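Local coordinates for polyprenyl synthetase (Nonlabens dokdonensis, PDB 6KD7), which probably acts as a magnesium-dependent prenyltransferase that makes geranylgeranyl pyrophosphate, at residues A204-L207 with M208-L212; A290-S293 with Y294-A298. All blocks are in the same frame, centred on the assembly; numbering follows the deposited sequence.

Interaction 1 of 2, residues A204-L207 with M208-L212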
# COMPACT_ATOMS: atom_id res chain seq x y z
N ALA A 204 -38.55 6.11 17.54
CA ALA A 204 -39.00 7.29 16.78
C ALA A 204 -37.77 8.11 16.42
O ALA A 204 -37.68 8.63 15.30
CB ALA A 204 -40.00 8.10 17.59
N PHE A 205 -36.91 8.36 17.37
CA PHE A 205 -35.73 9.24 17.16
C PHE A 205 -34.83 8.65 16.02
O PHE A 205 -34.34 9.38 15.14
CB PHE A 205 -35.02 9.38 18.51
CG PHE A 205 -33.88 10.36 18.54
CD1 PHE A 205 -34.08 11.69 18.15
CD2 PHE A 205 -32.62 9.97 18.98
CE1 PHE A 205 -33.04 12.61 18.18
CE2 PHE A 205 -31.58 10.90 19.03
CZ PHE A 205 -31.78 12.20 18.59
N GLN A 206 -34.60 7.35 16.03
CA GLN A 206 -33.69 6.69 15.08
C GLN A 206 -34.37 6.64 13.71
O GLN A 206 -33.67 6.89 12.72
CB GLN A 206 -33.33 5.29 15.55
CG GLN A 206 -32.44 4.56 14.57
CD GLN A 206 -31.18 5.31 14.21
OE1 GLN A 206 -30.83 5.37 13.03
NE2 GLN A 206 -30.51 5.86 15.20
N LEU A 207 -35.66 6.34 13.66
CA LEU A 207 -36.41 6.39 12.38
C LEU A 207 -36.34 7.80 11.80
O LEU A 207 -36.20 7.92 10.55
CB LEU A 207 -37.82 5.85 12.53
CG LEU A 207 -37.84 4.35 12.80
CD1 LEU A 207 -39.25 3.87 13.05
CD2 LEU A 207 -37.25 3.57 11.64
N MET A 208 -36.36 8.82 12.66
CA MET A 208 -36.21 10.23 12.23
C MET A 208 -34.80 10.42 11.65
O MET A 208 -34.69 11.05 10.62
CB MET A 208 -36.41 11.20 13.39
CG MET A 208 -36.41 12.65 12.96
SD MET A 208 -36.64 13.81 14.32
CE MET A 208 -35.01 13.86 15.06
N ASP A 209 -33.77 9.87 12.30
CA ASP A 209 -32.39 9.98 11.79
C ASP A 209 -32.33 9.28 10.41
O ASP A 209 -31.79 9.86 9.47
CB ASP A 209 -31.43 9.47 12.86
CG ASP A 209 -30.02 9.37 12.32
OD1 ASP A 209 -29.70 8.32 11.69
OD2 ASP A 209 -29.26 10.35 12.48
N ASP A 210 -32.96 8.13 10.22
CA ASP A 210 -32.98 7.44 8.92
C ASP A 210 -33.57 8.40 7.88
O ASP A 210 -33.07 8.44 6.78
CB ASP A 210 -33.78 6.14 8.97
CG ASP A 210 -33.10 4.99 9.70
OD1 ASP A 210 -31.96 5.19 10.20
OD2 ASP A 210 -33.71 3.90 9.71
N TYR A 211 -34.64 9.12 8.23
CA TYR A 211 -35.39 9.98 7.30
C TYR A 211 -34.52 11.18 6.91
O TYR A 211 -34.44 11.53 5.71
CB TYR A 211 -36.72 10.45 7.91
CG TYR A 211 -37.50 11.35 6.98
CD1 TYR A 211 -37.27 12.71 6.95
CD2 TYR A 211 -38.37 10.80 6.07
CE1 TYR A 211 -37.95 13.52 6.06
CE2 TYR A 211 -39.06 11.58 5.17
CZ TYR A 211 -38.84 12.95 5.18
OH TYR A 211 -39.52 13.70 4.28
N LEU A 212 -33.92 11.81 7.90
CA LEU A 212 -33.18 13.08 7.73
C LEU A 212 -31.83 12.79 7.06
O LEU A 212 -31.26 13.71 6.48
CB LEU A 212 -33.00 13.78 9.08
CG LEU A 212 -34.27 14.40 9.69
CD1 LEU A 212 -33.97 15.05 11.04
CD2 LEU A 212 -34.93 15.43 8.76

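Interaction 2 of 2, residues A290-S293 with Y294-A298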
# COMPACT_ATOMS: atom_id res chain seq x y z
N ALA A 290 -44.18 5.75 10.38
CA ALA A 290 -43.61 4.93 11.46
C ALA A 290 -43.09 5.86 12.57
O ALA A 290 -43.26 5.50 13.74
CB ALA A 290 -42.56 4.00 10.91
N ILE A 291 -42.51 7.01 12.24
CA ILE A 291 -42.00 7.97 13.26
C ILE A 291 -43.18 8.49 14.09
O ILE A 291 -43.07 8.58 15.35
CB ILE A 291 -41.26 9.12 12.59
CG1 ILE A 291 -39.97 8.64 11.92
CG2 ILE A 291 -40.96 10.22 13.59
CD1 ILE A 291 -39.43 9.63 10.93
N GLU A 292 -44.24 8.88 13.38
CA GLU A 292 -45.51 9.40 13.94
C GLU A 292 -46.05 8.32 14.89
O GLU A 292 -46.35 8.61 16.05
CB GLU A 292 -46.49 9.74 12.81
CG GLU A 292 -47.96 9.82 13.21
CD GLU A 292 -48.30 10.91 14.23
OE1 GLU A 292 -47.44 11.79 14.50
OE2 GLU A 292 -49.42 10.85 14.79
N SER A 293 -46.07 7.09 14.42
CA SER A 293 -46.67 5.96 15.16
C SER A 293 -45.88 5.69 16.45
O SER A 293 -46.50 5.51 17.52
CB SER A 293 -46.73 4.80 14.25
OG SER A 293 -47.12 3.65 14.98
N TYR A 294 -44.55 5.67 16.37
CA TYR A 294 -43.71 5.47 17.58
C TYR A 294 -43.87 6.66 18.53
O TYR A 294 -43.84 6.46 19.73
CB TYR A 294 -42.26 5.15 17.25
CG TYR A 294 -42.06 3.71 16.85
CD1 TYR A 294 -42.15 2.70 17.79
CD2 TYR A 294 -41.82 3.36 15.54
CE1 TYR A 294 -41.99 1.38 17.43
CE2 TYR A 294 -41.65 2.04 15.17
CZ TYR A 294 -41.74 1.05 16.12
OH TYR A 294 -41.57 -0.25 15.75
N THR A 295 -43.96 7.87 17.99
CA THR A 295 -44.12 9.06 18.84
C THR A 295 -45.44 8.96 19.62
O THR A 295 -45.42 9.21 20.81
CB THR A 295 -44.08 10.35 18.02
OG1 THR A 295 -42.85 10.36 17.29
CG2 THR A 295 -44.14 11.59 18.89
N GLN A 296 -46.52 8.54 18.96
CA GLN A 296 -47.83 8.41 19.62
C GLN A 296 -47.72 7.35 20.71
O GLN A 296 -48.15 7.62 21.83
CB GLN A 296 -48.93 8.10 18.60
CG GLN A 296 -49.31 9.29 17.74
CD GLN A 296 -49.57 10.56 18.53
OE1 GLN A 296 -50.22 10.54 19.56
NE2 GLN A 296 -49.07 11.67 18.03
N LYS A 297 -47.05 6.24 20.42
CA LYS A 297 -46.89 5.15 21.41
C LYS A 297 -46.16 5.72 22.63
O LYS A 297 -46.56 5.39 23.75
CB LYS A 297 -46.06 4.01 20.81
CG LYS A 297 -46.75 3.22 19.71
CD LYS A 297 -46.03 1.94 19.39
CE LYS A 297 -46.77 1.04 18.43
NZ LYS A 297 -46.36 -0.37 18.60
N ALA A 298 -45.16 6.55 22.40
CA ALA A 298 -44.38 7.19 23.49
C ALA A 298 -45.29 8.13 24.30
O ALA A 298 -45.16 8.15 25.51
CB ALA A 298 -43.21 7.93 22.92

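Interaction 1 of 2, residues A204-L207 with M208-L212
A204 to Y211 form regular helix, with the N atoms of M208, D209, D210 and Y211 bonded in turn to the O atoms of A204, F205, Q206 and L207. The bond from D210 N to Q206 O is 2.9 Å long. On one flank, M208 folds back towards F205. Its chain runs extended to SD and then bends at chi3 (78°), which brings the methyl to the ring. M208 CE sits 3.9 Å from F205 CD1. The same ring also touches the bound pyrophosphate. The sequence D209-D210-Y211-L212 begins the second aspartate-rich DDxxD motif of this family, on helix 188-215. In relatives this motif helps hold magnesium and diphosphate, and the Q206 side chain lies about 4 Å from a magnesium ion. Q206 and D209 run side by side and point the same way, with amide and carboxylate planes 53° apart. D210 approaches Q206 from a different direction, the two planes being 69° apart. D209 OD2 makes a salt bridge with K223. D210 OD2 is hydrogen-bonded to Y161 OH and Y236 N, which should fix the turn of that carboxylate. L207 CD2 lies 4.0 Å from D210 OD2, the two side chains crossing at a slant.

Interaction 2 of 2, residues A290-S293 with Y294-A298
Two turns of helix 283-303, part of the all-helical fold of the prenyl synthases, carry this i to i+4 contact between A290-S293 and Y294-A298. Backbone bonds run from the N atoms of Y294, T295, Q296 and K297 to the O atoms of A290, I291, E292 and S293. The straightest is Y294 N to A290 O, at 165°. I291 O is gripped twice by T295. T295 N is 2.9 Å from I291 O, and T295 OG1 donates a shorter bond of 2.6 Å to I291 O. The two donors come from opposite faces of the carbonyl plane, and OG1 stands 36° out of it. With OG1 set beside its own backbone N (chi1 -56°), the hydroxyl turns back to the preceding turn. This satisfies the polar group of a buried residue within its own helix. Y294 also leans back, and its ring atom CD2 comes to 3.1 Å from A290 O. The ring meets that oxygen obliquely, and on helix 188-215 the side chain touches N200, L203 and L207. Elsewhere on the helix, both E292 and Q296 bend at chi2. Q296 CG comes 3.3 Å from E292 OE2. The carboxylate has its stronger partner elsewhere, in a salt bridge from OE1 to R325, a residue that Q296 also touches. Between the two side chains there is a weak hydrogen bond, from Q296 NE2 to E292 OE2 at 3.4 Å.

The two contacts lie on neighbouring helices, 188-215 and 283-303, with centres 11 Å apart. Interaction 1 is the deeper one, with its centre about 10 Å from the centre of the chain. Interaction 2 is a surface contact, its centre about 17 Å from the same point. They touch mostly through apolar groups. I291 CD1 packs on M208 CA at 3.5 Å, and L207 CD1 on Y294 CD2 at 3.6 Å. A204 CB also meets T295 OG1. L207 thus faces interaction 2, while F205 and Q206 lie near the pyrophosphate and magnesium. The acidic groups of interaction 1 belong to a motif that binds magnesium in relatives, and pair here with K223, Y161 and Y236. In interaction 2, T295 and Q296 bond back within the helix and E292 also pairs with R325.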